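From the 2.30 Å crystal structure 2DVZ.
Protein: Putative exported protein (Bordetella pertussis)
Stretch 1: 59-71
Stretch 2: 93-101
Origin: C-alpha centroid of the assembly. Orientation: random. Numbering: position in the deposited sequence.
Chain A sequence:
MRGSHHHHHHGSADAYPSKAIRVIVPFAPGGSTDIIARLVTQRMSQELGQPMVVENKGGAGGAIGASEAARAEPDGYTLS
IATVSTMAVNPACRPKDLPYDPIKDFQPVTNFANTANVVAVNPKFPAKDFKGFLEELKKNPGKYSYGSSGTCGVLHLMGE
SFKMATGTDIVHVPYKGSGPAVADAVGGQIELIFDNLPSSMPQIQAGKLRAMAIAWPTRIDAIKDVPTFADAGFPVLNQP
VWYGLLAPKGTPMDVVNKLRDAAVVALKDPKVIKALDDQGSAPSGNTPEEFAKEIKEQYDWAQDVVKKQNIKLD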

ATOM      1  N   GLY A  59      12.632   4.038   1.616  1.00 19.26           N
ATOM      2  CA  GLY A  59      13.127   5.128   2.429  1.00 19.21           C
ATOM      3  C   GLY A  59      12.137   6.263   2.477  1.00 19.60           C
ATOM      4  O   GLY A  59      11.552   6.646   1.441  1.00 19.07           O
ATOM      5  N   ALA A  60      11.966   6.792   3.695  1.00 19.74           N
ATOM      6  CA  ALA A  60      11.106   7.930   4.008  1.00 19.71           C
ATOM      7  C   ALA A  60       9.623   7.807   3.569  1.00 19.92           C
ATOM      8  O   ALA A  60       9.021   8.750   2.979  1.00 20.07           O
ATOM      9  CB  ALA A  60      11.741   9.210   3.492  1.00 19.64           C
ATOM     10  N   GLY A  61       9.027   6.655   3.865  1.00 19.37           N
ATOM     11  CA  GLY A  61       7.595   6.412   3.536  1.00 18.74           C
ATOM     12  C   GLY A  61       7.290   6.380   2.043  1.00 18.23           C
ATOM     13  O   GLY A  61       6.155   6.646   1.641  1.00 18.09           O
ATOM     14  N   GLY A  62       8.303   6.069   1.227  1.00 17.69           N
ATOM     15  CA  GLY A  62       8.192   6.190  -0.226  1.00 18.44           C
ATOM     16  C   GLY A  62       8.663   7.492  -0.898  1.00 18.27           C
ATOM     17  O   GLY A  62       8.770   7.559  -2.134  1.00 17.96           O
ATOM     18  N   ALA A  63       8.940   8.529  -0.104  1.00 18.50           N
ATOM     19  CA  ALA A  63       9.464   9.817  -0.642  1.00 18.08           C
ATOM     20  C   ALA A  63      10.739   9.692  -1.468  1.00 18.33           C
ATOM     21  O   ALA A  63      10.861  10.325  -2.503  1.00 18.83           O
ATOM     22  CB  ALA A  63       9.666  10.794   0.439  1.00 17.69           C
ATOM     23  N   ILE A  64      11.690   8.880  -1.045  1.00 18.84           N
ATOM     24  CA  ILE A  64      12.951   8.769  -1.804  1.00 20.21           C
ATOM     25  C   ILE A  64      12.704   8.287  -3.236  1.00 20.36           C
ATOM     26  O   ILE A  64      13.173   8.883  -4.203  1.00 21.03           O
ATOM     27  CB  ILE A  64      13.998   7.838  -1.085  1.00 20.11           C
ATOM     28  CG1 ILE A  64      14.536   8.476   0.220  1.00 21.61           C
ATOM     29  CG2 ILE A  64      15.150   7.498  -1.991  1.00 20.82           C
ATOM     30  CD1 ILE A  64      14.652   9.996   0.197  1.00 21.76           C
ATOM     31  N   GLY A  65      11.963   7.193  -3.352  1.00 20.42           N
ATOM     32  CA  GLY A  65      11.728   6.537  -4.634  1.00 19.91           C
ATOM     33  C   GLY A  65      10.772   7.323  -5.505  1.00 19.64           C
ATOM     34  O   GLY A  65      10.960   7.389  -6.727  1.00 19.12           O
ATOM     35  N   ALA A  66       9.745   7.918  -4.895  1.00 19.65           N
ATOM     36  CA  ALA A  66       8.793   8.707  -5.695  1.00 20.00           C
ATOM     37  C   ALA A  66       9.428   9.975  -6.272  1.00 20.29           C
ATOM     38  O   ALA A  66       8.997  10.440  -7.325  1.00 20.17           O
ATOM     39  CB  ALA A  66       7.509   9.046  -4.924  1.00 19.27           C
ATOM     40  N   SER A  67      10.418  10.540  -5.573  1.00 20.72           N
ATOM     41  CA  SER A  67      11.020  11.821  -5.970  1.00 21.49           C
ATOM     42  C   SER A  67      11.909  11.537  -7.146  1.00 22.10           C
ATOM     43  O   SER A  67      11.925  12.294  -8.120  1.00 23.32           O
ATOM     44  CB  SER A  67      11.815  12.455  -4.817  1.00 21.50           C
ATOM     45  OG  SER A  67      10.947  12.809  -3.721  1.00 22.51           O
ATOM     46  N   GLU A  68      12.604  10.412  -7.066  1.00 22.32           N
ATOM     47  CA  GLU A  68      13.414   9.879  -8.162  1.00 23.68           C
ATOM     48  C   GLU A  68      12.629   9.551  -9.434  1.00 23.65           C
ATOM     49  O   GLU A  68      13.053   9.894 -10.553  1.00 24.18           O
ATOM     50  CB  GLU A  68      14.153   8.619  -7.719  1.00 23.96           C
ATOM     51  CG  GLU A  68      15.036   8.102  -8.809  1.00 28.39           C
ATOM     52  CD  GLU A  68      16.037   7.079  -8.347  1.00 34.71           C
ATOM     53  OE1 GLU A  68      16.782   7.346  -7.342  1.00 37.42           O
ATOM     54  OE2 GLU A  68      16.078   6.011  -9.015  1.00 36.91           O
ATOM     55  N   ALA A  69      11.501   8.864  -9.266  1.00 23.16           N
ATOM     56  CA  ALA A  69      10.629   8.562 -10.379  1.00 22.29           C
ATOM     57  C   ALA A  69      10.114   9.858 -11.035  1.00 22.16           C
ATOM     58  O   ALA A  69       9.929   9.908 -12.261  1.00 22.46           O
ATOM     59  CB  ALA A  69       9.474   7.699  -9.896  1.00 21.79           C
ATOM     60  N   ALA A  70       9.882  10.892 -10.224  1.00 21.28           N
ATOM     61  CA  ALA A  70       9.352  12.160 -10.711  1.00 21.62           C
ATOM     62  C   ALA A  70      10.361  12.944 -11.591  1.00 22.33           C
ATOM     63  O   ALA A  70       9.951  13.721 -12.472  1.00 21.76           O
ATOM     64  CB  ALA A  70       8.876  13.014  -9.557  1.00 20.65           C
ATOM     65  N   ARG A  71      11.660  12.713 -11.361  1.00 22.88           N
ATOM     66  CA  ARG A  71      12.737  13.380 -12.101  1.00 23.92           C
ATOM     67  C   ARG A  71      13.112  12.638 -13.400  1.00 23.41           C
ATOM     68  O   ARG A  71      13.890  13.154 -14.219  1.00 23.63           O
ATOM     69  CB  ARG A  71      13.978  13.544 -11.205  1.00 24.09           C
ATOM     70  CG  ARG A  71      13.861  14.611 -10.074  1.00 25.98           C
ATOM     71  CD  ARG A  71      15.174  14.633  -9.220  1.00 26.98           C
ATOM     72  NE  ARG A  71      15.058  13.920  -7.934  1.00 32.75           N
ATOM     73  CZ  ARG A  71      15.664  12.766  -7.602  1.00 32.50           C
ATOM     74  NH1 ARG A  71      16.467  12.116  -8.456  1.00 33.70           N
ATOM     75  NH2 ARG A  71      15.467  12.262  -6.393  1.00 29.29           N
ATOM     76  N   CYS A  93       1.860  14.708   4.992  1.00 20.73           N
ATOM     77  CA  CYS A  93       2.824  14.623   6.081  1.00 21.60           C
ATOM     78  C   CYS A  93       3.942  15.671   5.956  1.00 23.09           C
ATOM     79  O   CYS A  93       4.458  16.175   6.978  1.00 23.47           O
ATOM     80  CB  CYS A  93       3.448  13.222   6.088  1.00 21.17           C
ATOM     81  SG  CYS A  93       4.559  12.805   7.481  1.00 19.35           S
ATOM     82  N   ARG A  94       4.337  15.977   4.710  1.00 23.47           N
ATOM     83  CA  ARG A  94       5.448  16.891   4.449  1.00 23.71           C
ATOM     84  C   ARG A  94       5.052  17.961   3.431  1.00 24.51           C
ATOM     85  O   ARG A  94       5.638  18.006   2.346  1.00 24.35           O
ATOM     86  CB  ARG A  94       6.643  16.120   3.905  1.00 23.72           C
ATOM     87  CG  ARG A  94       7.345  15.229   4.890  1.00 23.78           C
ATOM     88  CD  ARG A  94       8.305  14.337   4.130  1.00 27.29           C
ATOM     89  NE  ARG A  94       9.440  15.081   3.586  1.00 27.76           N
ATOM     90  CZ  ARG A  94      10.484  14.556   2.953  1.00 28.74           C
ATOM     91  NH1 ARG A  94      10.559  13.246   2.733  1.00 28.16           N
ATOM     92  NH2 ARG A  94      11.466  15.363   2.523  1.00 28.86           N
ATOM     93  N   PRO A  95       4.078  18.830   3.786  1.00 25.47           N
ATOM     94  CA  PRO A  95       3.436  19.764   2.854  1.00 26.67           C
ATOM     95  C   PRO A  95       4.310  20.918   2.284  1.00 28.30           C
ATOM     96  O   PRO A  95       3.874  21.579   1.323  1.00 28.35           O
ATOM     97  CB  PRO A  95       2.289  20.343   3.680  1.00 26.66           C
ATOM     98  CG  PRO A  95       2.703  20.200   5.096  1.00 25.75           C
ATOM     99  CD  PRO A  95       3.548  18.983   5.163  1.00 25.54           C
ATOM    100  N   LYS A  96       5.509  21.145   2.843  1.00 29.20           N
ATOM    101  CA  LYS A  96       6.330  22.295   2.445  1.00 30.42           C
ATOM    102  C   LYS A  96       7.601  21.807   1.798  1.00 30.72           C
ATOM    103  O   LYS A  96       8.191  22.509   0.997  1.00 31.80           O
ATOM    104  CB  LYS A  96       6.718  23.221   3.640  1.00 30.61           C
ATOM    105  CG  LYS A  96       5.583  23.861   4.443  1.00 31.92           C
ATOM    106  CD  LYS A  96       4.454  24.379   3.546  1.00 34.99           C
ATOM    107  CE  LYS A  96       3.117  24.517   4.311  1.00 36.88           C
ATOM    108  NZ  LYS A  96       1.906  24.631   3.406  1.00 36.68           N
ATOM    109  N   ASP A  97       8.045  20.614   2.155  1.00 30.78           N
ATOM    110  CA  ASP A  97       9.344  20.178   1.706  1.00 30.90           C
ATOM    111  C   ASP A  97       9.365  18.836   0.985  1.00 30.14           C
ATOM    112  O   ASP A  97      10.447  18.285   0.765  1.00 30.97           O
ATOM    113  CB  ASP A  97      10.335  20.172   2.872  1.00 31.86           C
ATOM    114  CG  ASP A  97       9.959  19.185   3.944  1.00 35.05           C
ATOM    115  OD1 ASP A  97       9.456  19.618   5.012  1.00 38.63           O
ATOM    116  OD2 ASP A  97      10.148  17.968   3.715  1.00 37.67           O
ATOM    117  N   LEU A  98       8.211  18.284   0.630  1.00 28.67           N
ATOM    118  CA  LEU A  98       8.228  17.089  -0.224  1.00 27.61           C
ATOM    119  C   LEU A  98       8.690  17.525  -1.638  1.00 27.55           C
ATOM    120  O   LEU A  98       8.153  18.497  -2.175  1.00 27.68           O
ATOM    121  CB  LEU A  98       6.848  16.411  -0.253  1.00 26.83           C
ATOM    122  CG  LEU A  98       6.789  14.978  -0.797  1.00 26.09           C
ATOM    123  CD1 LEU A  98       7.298  13.990   0.231  1.00 25.55           C
ATOM    124  CD2 LEU A  98       5.371  14.642  -1.196  1.00 24.60           C
ATOM    125  N   PRO A  99       9.702  16.843  -2.220  1.00 27.26           N
ATOM    126  CA  PRO A  99      10.269  17.163  -3.541  1.00 27.34           C
ATOM    127  C   PRO A  99       9.458  16.760  -4.798  1.00 28.20           C
ATOM    128  O   PRO A  99      10.017  16.767  -5.912  1.00 29.15           O
ATOM    129  CB  PRO A  99      11.595  16.403  -3.548  1.00 27.00           C
ATOM    130  CG  PRO A  99      11.764  15.898  -2.148  1.00 27.85           C
ATOM    131  CD  PRO A  99      10.419  15.726  -1.597  1.00 26.94           C
ATOM    132  N   TYR A 100       8.179  16.410  -4.647  1.00 27.49           N
ATOM    133  CA  TYR A 100       7.344  16.105  -5.800  1.00 26.59           C
ATOM    134  C   TYR A 100       5.908  16.480  -5.469  1.00 26.60           C
ATOM    135  O   TYR A 100       5.557  16.558  -4.321  1.00 26.47           O
ATOM    136  CB  TYR A 100       7.470  14.622  -6.213  1.00 26.63           C
ATOM    137  CG  TYR A 100       6.890  13.637  -5.208  1.00 25.16           C
ATOM    138  CD1 TYR A 100       5.554  13.270  -5.270  1.00 25.31           C
ATOM    139  CD2 TYR A 100       7.680  13.092  -4.198  1.00 24.52           C
ATOM    140  CE1 TYR A 100       5.001  12.364  -4.352  1.00 26.78           C
ATOM    141  CE2 TYR A 100       7.151  12.194  -3.277  1.00 25.53           C
ATOM    142  CZ  TYR A 100       5.809  11.839  -3.353  1.00 25.90           C
ATOM    143  OH  TYR A 100       5.269  10.978  -2.449  1.00 25.15           O
ATOM    144  N   ASP A 101       5.119  16.781  -6.489  1.00 27.31           N
ATOM    145  CA  ASP A 101       3.684  16.962  -6.377  1.00 28.37           C
ATOM    146  C   ASP A 101       3.112  15.674  -7.004  1.00 28.03           C
ATOM    147  O   ASP A 101       3.351  15.416  -8.176  1.00 27.53           O
ATOM    148  CB  ASP A 101       3.261  18.232  -7.143  1.00 29.59           C
ATOM    149  CG  ASP A 101       1.761  18.563  -7.032  1.00 32.42           C
ATOM    150  OD1 ASP A 101       0.855  17.672  -7.044  1.00 33.20           O
ATOM    151  OD2 ASP A 101       1.497  19.782  -6.979  1.00 36.81           O
TER
HETATM  152  O   HOH W   1       9.139  11.345   4.148  1.00 19.89           O

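The contact between the two stretches is small and works mainly by fit. Together they bury 303 Å² of surface. No direct hydrogen bond or salt bridge crosses between them. Stretch 1 offers a turn and then a helix that meets stretch 2 with small side chains, Ala63, Ala66, Ser67 and Ala70. Stretch 2 has left a helix at Arg94 and runs on irregularly, laying larger side chains along the helix of stretch 1.

Tyr100 is the main bump and has the largest covered area, 81 Å². It fills the shallow hollow left by those four small residues. Its CA-to-CB bond points toward the helix, and with chi1 at 68° (p) and chi2 at 88° the ring lies along it. Ala66 CB meets one face, 3.9 Å from the ring centroid in a CH-pi contact 27° off the normal, and is 3.6 Å from Tyr100 CE2. A lone methyl suits this place because it lets the ring come close to the backbone. One turn on, Ala70 CB packs 4.0 Å from Tyr100 CB. The ring is buried, but Tyr100 OH is hydrogen-bonded elsewhere in the structure.

Ser67 lies where the CA atoms come close, with Ser67 CA and Tyr100 CA 5.6 Å apart. Its OG sits at the ring edge, 3.3 Å from Tyr100 CD2, and is 3.6 Å from Pro99 CG. The m rotamer turns the hydroxyl back along the helix, where Ser67 OG donates to Ala63 O at 2.8 Å. A polar atom can therefore be buried among carbons with its hydrogen bond made inside the helix. Pro99 points toward the helix and covers this spot from the more exposed side.

Nearer the helix start, Ala63 CB rests against the ends of two longer side chains, 4.0 Å from Leu98 CD1 and 3.5 Å from Arg94 NH1. Leu98 points sideways, but its end comes nearer. Arg94 reaches across, and its guanidinium meets the methyls of Ala63 and Ala60 obliquely. Asp97 holds it from within its own stretch: Arg94 NE and Arg94 NH2 donate to Asp97 OD2 at 3.0 and 3.2 Å, as parts of a salt bridge. Arg94 NH1 also donates to water 1 at 2.8 Å. The same water donates to Ala60 O at 2.8 Å, so it links the turn to the arginine.

The positive phi angles of Gly61 and Gly62 favour glycine. Both form the turn that leads into the helix, with Gly62 at the N-cap.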